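Side-chain contact in conserved hypothetical protein (Streptococcus pyogenes, PDB 2EWC), which is of unknown function but belongs to the YjgF family and may act as a translation initiation inhibitor: residues E85-G89 with R90-R94. Residues are numbered along the deposited sequence; the frame is centred on the assembly and turned at random.
Sequences ERFNG and RYPAR
A type I' beta turn from Phe87 to Arg90 takes the chain off the end of helix 76-87 and back toward strand 93-98. It is closed by a hydrogen bond from Arg90 N to Phe87 O, 3.1 Å with an N-H...O angle of 159°. Asn88 and Gly89 fill the corner with positive phi, a shape that suits glycine at the second of them. The Tyr91 ring comes back alongside the turn: Gly89 C lies over one face of it, offset toward the rim, and Tyr91 CD1 meets Phe87 CB at 3.6 Å. This is the helix-to-strand link of a beta-alpha-beta unit, 63-70, 76-87 and 93-98. The Phe87 side chain crosses that of Pro92 at about a right angle, Phe87 CE2 3.7 Å from Pro92 CD; with CG anti to the carbonyl carbon (chi1 -76°), its ring is set against Pro92 CD and has Arg90 O at its edge. Phe87 and Pro92 both also touch Met66 of strand 63-70. On the exposed side a water takes a bond from Arg90 NH1 (3.1 Å) and gives one to Asn88 O (2.8 Å). Beyond the turn, Tyr91 O accepts a hydrogen bond from Thr16 OG1 of the second subunit.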
ATOM      1  N   GLU B  85     -32.786 -11.932  14.599  1.00 34.95           N
ATOM      2  CA  GLU B  85     -34.163 -12.180  15.046  1.00 36.09           C
ATOM      3  C   GLU B  85     -34.305 -12.438  16.559  1.00 35.90           C
ATOM      4  O   GLU B  85     -35.314 -12.074  17.162  1.00 35.73           O
ATOM      5  CB  GLU B  85     -34.784 -13.331  14.247  1.00 36.12           C
ATOM      6  CG  GLU B  85     -35.011 -13.013  12.747  1.00 37.46           C
ATOM      7  CD  GLU B  85     -35.607 -14.199  11.970  1.00 38.46           C
ATOM      8  OE1 GLU B  85     -35.947 -15.213  12.640  1.00 41.71           O
ATOM      9  OE2 GLU B  85     -35.729 -14.126  10.711  1.00 38.64           O
ATOM     10  N   ARG B  86     -33.302 -13.051  17.176  1.00 36.11           N
ATOM     11  CA  ARG B  86     -33.411 -13.440  18.589  1.00 36.51           C
ATOM     12  C   ARG B  86     -32.723 -12.541  19.625  1.00 36.10           C
ATOM     13  O   ARG B  86     -33.145 -12.517  20.792  1.00 36.54           O
ATOM     14  CB  ARG B  86     -32.996 -14.899  18.758  1.00 36.97           C
ATOM     15  CG  ARG B  86     -33.994 -15.797  18.063  1.00 39.05           C
ATOM     16  CD  ARG B  86     -33.651 -17.215  18.281  1.00 41.29           C
ATOM     17  NE  ARG B  86     -33.895 -17.609  19.656  1.00 40.49           N
ATOM     18  CZ  ARG B  86     -34.028 -18.868  20.037  1.00 40.61           C
ATOM     19  NH1 ARG B  86     -33.953 -19.844  19.137  1.00 40.93           N
ATOM     20  NH2 ARG B  86     -34.234 -19.151  21.309  1.00 39.83           N
ATOM     21  N   PHE B  87     -31.691 -11.807  19.204  1.00 35.14           N
ATOM     22  CA  PHE B  87     -30.934 -10.908  20.092  1.00 34.67           C
ATOM     23  C   PHE B  87     -31.396  -9.436  20.050  1.00 35.39           C
ATOM     24  O   PHE B  87     -31.001  -8.640  20.905  1.00 35.36           O
ATOM     25  CB  PHE B  87     -29.435 -10.980  19.793  1.00 33.64           C
ATOM     26  CG  PHE B  87     -28.764 -12.212  20.313  1.00 32.49           C
ATOM     27  CD1 PHE B  87     -28.921 -13.438  19.666  1.00 32.08           C
ATOM     28  CD2 PHE B  87     -27.942 -12.142  21.438  1.00 31.36           C
ATOM     29  CE1 PHE B  87     -28.274 -14.585  20.124  1.00 33.01           C
ATOM     30  CE2 PHE B  87     -27.292 -13.287  21.931  1.00 33.40           C
ATOM     31  CZ  PHE B  87     -27.449 -14.515  21.269  1.00 32.90           C
ATOM     32  N   ASN B  88     -32.193  -9.069  19.040  1.00 36.19           N
ATOM     33  CA  ASN B  88     -32.885  -7.762  19.006  1.00 36.55           C
ATOM     34  C   ASN B  88     -31.973  -6.540  19.205  1.00 35.67           C
ATOM     35  O   ASN B  88     -32.184  -5.736  20.121  1.00 35.97           O
ATOM     36  CB  ASN B  88     -33.983  -7.719  20.074  1.00 37.50           C
ATOM     37  CG  ASN B  88     -34.827  -8.983  20.107  1.00 40.78           C
ATOM     38  OD1 ASN B  88     -35.637  -9.235  19.198  1.00 43.00           O
ATOM     39  ND2 ASN B  88     -34.660  -9.777  21.176  1.00 42.92           N
ATOM     40  N   GLY B  89     -30.944  -6.420  18.381  1.00 34.14           N
ATOM     41  CA  GLY B  89     -30.081  -5.252  18.435  1.00 32.57           C
ATOM     42  C   GLY B  89     -29.061  -5.227  19.558  1.00 31.60           C
ATOM     43  O   GLY B  89     -28.243  -4.299  19.614  1.00 32.03           O
ATOM     44  N   ARG B  90     -29.101  -6.212  20.458  1.00 30.33           N
ATOM     45  CA  ARG B  90     -28.072  -6.345  21.495  1.00 29.17           C
ATOM     46  C   ARG B  90     -27.259  -7.632  21.329  1.00 28.47           C
ATOM     47  O   ARG B  90     -27.716  -8.724  21.692  1.00 27.39           O
ATOM     48  CB  ARG B  90     -28.704  -6.234  22.888  1.00 29.76           C
ATOM     49  CG  ARG B  90     -29.251  -4.842  23.181  1.00 29.22           C
ATOM     50  CD  ARG B  90     -30.123  -4.812  24.413  1.00 28.62           C
ATOM     51  NE  ARG B  90     -30.883  -3.565  24.517  1.00 27.59           N
ATOM     52  CZ  ARG B  90     -32.083  -3.373  23.975  1.00 30.00           C
ATOM     53  NH1 ARG B  90     -32.661  -4.347  23.271  1.00 31.45           N
ATOM     54  NH2 ARG B  90     -32.719  -2.210  24.131  1.00 30.06           N
ATOM     55  N   TYR B  91     -26.054  -7.494  20.761  1.00 28.39           N
ATOM     56  CA  TYR B  91     -25.238  -8.646  20.338  1.00 27.74           C
ATOM     57  C   TYR B  91     -23.979  -8.817  21.172  1.00 27.94           C
ATOM     58  O   TYR B  91     -23.403  -7.833  21.614  1.00 27.35           O
ATOM     59  CB  TYR B  91     -24.859  -8.535  18.850  1.00 28.10           C
ATOM     60  CG  TYR B  91     -26.028  -8.142  17.954  1.00 27.75           C
ATOM     61  CD1 TYR B  91     -27.124  -8.994  17.801  1.00 26.29           C
ATOM     62  CD2 TYR B  91     -26.050  -6.909  17.297  1.00 27.51           C
ATOM     63  CE1 TYR B  91     -28.210  -8.639  17.013  1.00 27.79           C
ATOM     64  CE2 TYR B  91     -27.139  -6.540  16.488  1.00 28.86           C
ATOM     65  CZ  TYR B  91     -28.206  -7.419  16.353  1.00 28.05           C
ATOM     66  OH  TYR B  91     -29.284  -7.080  15.582  1.00 29.43           O
ATOM     67  N   PRO B  92     -23.557 -10.078  21.408  1.00 28.18           N
ATOM     68  CA  PRO B  92     -22.262 -10.359  22.034  1.00 28.15           C
ATOM     69  C   PRO B  92     -21.072 -10.260  21.062  1.00 27.87           C
ATOM     70  O   PRO B  92     -21.255 -10.254  19.828  1.00 26.57           O
ATOM     71  CB  PRO B  92     -22.418 -11.792  22.513  1.00 28.23           C
ATOM     72  CG  PRO B  92     -23.334 -12.407  21.515  1.00 29.24           C
ATOM     73  CD  PRO B  92     -24.312 -11.318  21.144  1.00 28.65           C
ATOM     74  N   ALA B  93     -19.866 -10.138  21.625  1.00 27.69           N
ATOM     75  CA  ALA B  93     -18.643 -10.402  20.864  1.00 27.74           C
ATOM     76  C   ALA B  93     -18.703 -11.878  20.490  1.00 27.98           C
ATOM     77  O   ALA B  93     -19.227 -12.684  21.263  1.00 27.44           O
ATOM     78  CB  ALA B  93     -17.433 -10.133  21.699  1.00 26.82           C
ATOM     79  N   ARG B  94     -18.198 -12.246  19.316  1.00 28.69           N
ATOM     80  CA  ARG B  94     -18.151 -13.662  18.985  1.00 29.88           C
ATOM     81  C   ARG B  94     -16.946 -14.079  18.163  1.00 30.07           C
ATOM     82  O   ARG B  94     -16.190 -13.247  17.648  1.00 30.59           O
ATOM     83  CB  ARG B  94     -19.446 -14.119  18.288  1.00 30.37           C
ATOM     84  CG  ARG B  94     -19.423 -13.916  16.810  1.00 34.17           C
ATOM     85  CD  ARG B  94     -20.546 -14.664  16.096  1.00 38.97           C
ATOM     86  NE  ARG B  94     -21.673 -13.765  15.880  1.00 43.03           N
ATOM     87  CZ  ARG B  94     -21.966 -13.155  14.732  1.00 43.98           C
ATOM     88  NH1 ARG B  94     -21.244 -13.341  13.632  1.00 44.83           N
ATOM     89  NH2 ARG B  94     -23.013 -12.356  14.693  1.00 44.73           N
TER
HETATM   90  O   HOH W   1     -34.551  -4.447  20.765  1.00 29.13           O
HETATM   91  O   HOH W   2     -24.970  -4.813  19.996  1.00 32.68           O